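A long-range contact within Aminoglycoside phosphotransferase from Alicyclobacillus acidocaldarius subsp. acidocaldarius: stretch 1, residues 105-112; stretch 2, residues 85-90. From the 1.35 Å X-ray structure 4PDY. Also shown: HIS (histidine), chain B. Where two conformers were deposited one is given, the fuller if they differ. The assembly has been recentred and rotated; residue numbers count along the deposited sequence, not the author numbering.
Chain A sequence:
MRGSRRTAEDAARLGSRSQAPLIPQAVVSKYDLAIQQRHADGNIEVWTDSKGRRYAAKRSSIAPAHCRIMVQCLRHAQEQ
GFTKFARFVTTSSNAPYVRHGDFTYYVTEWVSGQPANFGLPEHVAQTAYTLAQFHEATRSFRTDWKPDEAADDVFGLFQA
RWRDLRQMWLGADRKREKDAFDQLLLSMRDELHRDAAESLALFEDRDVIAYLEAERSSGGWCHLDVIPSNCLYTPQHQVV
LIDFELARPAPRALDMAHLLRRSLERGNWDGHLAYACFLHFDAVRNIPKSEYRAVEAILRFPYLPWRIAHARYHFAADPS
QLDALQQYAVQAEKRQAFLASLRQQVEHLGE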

# COMPACT_ATOMS: atom_id res chain seq x y z
N TYR A 105 -13.30 5.53 -16.89
CA TYR A 105 -12.71 6.80 -16.52
C TYR A 105 -13.47 7.41 -15.36
O TYR A 105 -14.70 7.42 -15.35
CB TYR A 105 -12.79 7.76 -17.71
CG TYR A 105 -11.99 7.31 -18.91
CD1 TYR A 105 -10.63 7.61 -19.01
CD2 TYR A 105 -12.57 6.56 -19.92
CE1 TYR A 105 -9.89 7.21 -20.11
CE2 TYR A 105 -11.83 6.13 -21.01
CZ TYR A 105 -10.49 6.43 -21.09
OH TYR A 105 -9.75 6.06 -22.19
N TYR A 106 -12.73 7.96 -14.40
CA TYR A 106 -13.36 8.74 -13.35
C TYR A 106 -12.49 9.92 -12.99
O TYR A 106 -11.29 9.89 -13.20
CB TYR A 106 -13.71 7.86 -12.12
CG TYR A 106 -12.54 7.25 -11.41
CD1 TYR A 106 -11.89 7.93 -10.40
CD2 TYR A 106 -12.12 5.95 -11.69
CE1 TYR A 106 -10.79 7.41 -9.74
CE2 TYR A 106 -11.03 5.41 -11.03
CZ TYR A 106 -10.37 6.13 -10.04
OH TYR A 106 -9.29 5.61 -9.36
N VAL A 107 -13.15 10.96 -12.47
CA VAL A 107 -12.54 12.26 -12.29
C VAL A 107 -12.75 12.68 -10.84
O VAL A 107 -13.83 12.50 -10.27
CB VAL A 107 -13.21 13.28 -13.24
CG1 VAL A 107 -12.66 14.67 -13.02
CG2 VAL A 107 -13.04 12.89 -14.71
N THR A 108 -11.71 13.29 -10.26
CA THR A 108 -11.81 13.90 -8.94
C THR A 108 -11.34 15.35 -8.99
O THR A 108 -10.62 15.81 -9.91
CB THR A 108 -10.99 13.18 -7.86
OG1 THR A 108 -9.60 13.27 -8.14
CG2 THR A 108 -11.35 11.71 -7.77
N GLU A 109 -11.78 16.10 -7.99
CA GLU A 109 -11.23 17.43 -7.76
C GLU A 109 -9.75 17.23 -7.51
O GLU A 109 -9.34 16.18 -7.00
CB GLU A 109 -11.88 18.10 -6.53
CG GLU A 109 -13.40 18.28 -6.57
CD GLU A 109 -13.93 19.34 -7.55
OE1 GLU A 109 -13.18 20.24 -7.98
OE2 GLU A 109 -15.14 19.29 -7.88
N TRP A 110 -8.93 18.21 -7.87
CA TRP A 110 -7.53 18.15 -7.59
C TRP A 110 -7.23 18.38 -6.14
O TRP A 110 -7.83 19.24 -5.51
CB TRP A 110 -6.85 19.28 -8.33
CG TRP A 110 -5.41 19.24 -8.26
CD1 TRP A 110 -4.56 20.02 -7.50
CD2 TRP A 110 -4.60 18.40 -9.04
NE1 TRP A 110 -3.26 19.67 -7.77
CE2 TRP A 110 -3.26 18.67 -8.71
CE3 TRP A 110 -4.88 17.44 -10.01
CZ2 TRP A 110 -2.22 17.99 -9.29
CZ3 TRP A 110 -3.85 16.76 -10.58
CH2 TRP A 110 -2.53 17.05 -10.24
N VAL A 111 -6.28 17.61 -5.61
CA VAL A 111 -5.79 17.78 -4.26
C VAL A 111 -4.39 18.36 -4.30
O VAL A 111 -3.47 17.73 -4.82
CB VAL A 111 -5.76 16.44 -3.50
CG1 VAL A 111 -5.24 16.70 -2.10
CG2 VAL A 111 -7.14 15.83 -3.49
N SER A 112 -4.25 19.56 -3.75
CA SER A 112 -2.95 20.20 -3.65
C SER A 112 -2.14 19.51 -2.57
O SER A 112 -2.62 19.29 -1.46
CB SER A 112 -3.09 21.69 -3.30
OG SER A 112 -3.83 22.37 -4.29
N HIS B . -1.45 16.97 -6.09
CA HIS B . -0.94 15.65 -6.44
C HIS B . 0.57 15.74 -6.67
O HIS B . 1.03 15.87 -7.75
CB HIS B . -1.61 15.10 -7.70
CG HIS B . -3.06 14.74 -7.54
ND1 HIS B . -3.59 13.56 -8.01
CD2 HIS B . -4.10 15.42 -6.99
CE1 HIS B . -4.88 13.51 -7.75
NE2 HIS B . -5.22 14.63 -7.12
OXT HIS B . 1.35 15.69 -5.72
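Stretch 2 (85-90) FARFVT

Residues 105-109 of stretch 1 form the end of a β-strand, after which the chain continues as loop. Stretch 2 is extended throughout but only weakly strand-like, around F88 and V89. It runs antiparallel to its partner, though far from strictly so: the end-to-end directions of the touching parts differ by 134°. The CA atoms come closest at T108 and F88, a non-hydrogen-bonded pair, 4.2 Å apart. Two backbone hydrogen bonds flank this pair, from V89 N to V107 O and from E109 N to R87 O, each 2.8 Å long and nearly straight. The same carbonyls also receive CA-H...O contacts, T108 CA to R87 O at 3.1 Å and F88 CA to V107 O at 3.4 Å. At V107 and V89 the second link of the pair is made by water 1, which donates to V89 O (2.7 Å) and accepts from V107 N (2.9 Å).

T108 and F88 direct their side chains to one face of the sheet. The β-branched threonine suits an extended backbone, and its methyl CG2 packs 3.8 Å from F88 CD1, while OG1 lies 3.6 Å from A86 CB. The F88 ring also reaches Y106, with CE1 3.8 Å from Y106 CD1; the rings meet obliquely, their planes at 62°. V107 and V89 occupy the other face, both with chi1 in t, and touch loosely through V107 CG1 and V89 CB at 4.2 Å. V89 CG2 also lies 3.5 Å from E109 OE2, a packing contact and not a polar one.

Before the strand-like part of stretch 2, the small A86 points toward stretch 1, and its CB meets V111 CG2, past the end of the other strand, at 3.7 Å. R87 starts sideways but leads its end away, and its NE donates a hydrogen bond to F85 O (2.9 Å), giving the polar group a partner within its own stretch.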

# COMPACT_ATOMS: atom_id res chain seq x y z
N PHE A 85 -10.05 12.24 1.35
CA PHE A 85 -10.10 11.65 0.03
C PHE A 85 -10.44 12.72 -1.02
O PHE A 85 -11.14 13.68 -0.73
CB PHE A 85 -11.10 10.49 -0.06
CG PHE A 85 -12.53 10.89 0.09
CD1 PHE A 85 -13.06 11.23 1.34
CD2 PHE A 85 -13.38 10.88 -1.00
CE1 PHE A 85 -14.37 11.62 1.46
CE2 PHE A 85 -14.71 11.23 -0.87
CZ PHE A 85 -15.21 11.60 0.35
N ALA A 86 -9.96 12.47 -2.22
CA ALA A 86 -10.27 13.33 -3.35
C ALA A 86 -11.71 13.08 -3.78
O ALA A 86 -12.17 11.96 -3.93
CB ALA A 86 -9.34 13.07 -4.51
N ARG A 87 -12.45 14.15 -3.98
CA ARG A 87 -13.86 14.09 -4.24
C ARG A 87 -14.19 13.84 -5.70
O ARG A 87 -13.70 14.55 -6.60
CB ARG A 87 -14.55 15.37 -3.77
CG ARG A 87 -14.24 15.74 -2.34
CD ARG A 87 -14.51 14.60 -1.36
NE ARG A 87 -13.76 14.83 -0.10
CZ ARG A 87 -14.20 15.55 0.93
NH1 ARG A 87 -13.40 15.76 1.95
NH2 ARG A 87 -15.41 16.11 0.92
N PHE A 88 -15.07 12.88 -5.95
CA PHE A 88 -15.44 12.49 -7.28
C PHE A 88 -16.36 13.52 -7.92
O PHE A 88 -17.23 14.09 -7.27
CB PHE A 88 -16.14 11.12 -7.23
CG PHE A 88 -15.26 9.99 -6.69
CD1 PHE A 88 -14.32 9.41 -7.48
CD2 PHE A 88 -15.40 9.55 -5.38
CE1 PHE A 88 -13.51 8.38 -7.01
CE2 PHE A 88 -14.60 8.55 -4.89
CZ PHE A 88 -13.65 7.96 -5.70
N VAL A 89 -16.14 13.75 -9.21
CA VAL A 89 -16.97 14.64 -10.03
C VAL A 89 -17.81 13.76 -10.93
O VAL A 89 -17.31 12.81 -11.53
CB VAL A 89 -16.09 15.60 -10.86
CG1 VAL A 89 -16.99 16.46 -11.74
CG2 VAL A 89 -15.25 16.43 -9.90
N THR A 90 -19.09 14.07 -11.04
CA THR A 90 -19.99 13.29 -11.86
C THR A 90 -20.16 13.91 -13.24
O THR A 90 -19.89 15.09 -13.43
CB THR A 90 -21.37 13.13 -11.23
OG1 THR A 90 -21.97 14.39 -11.01
CG2 THR A 90 -21.27 12.36 -9.89
O HOH W 1 -16.06 10.73 -12.64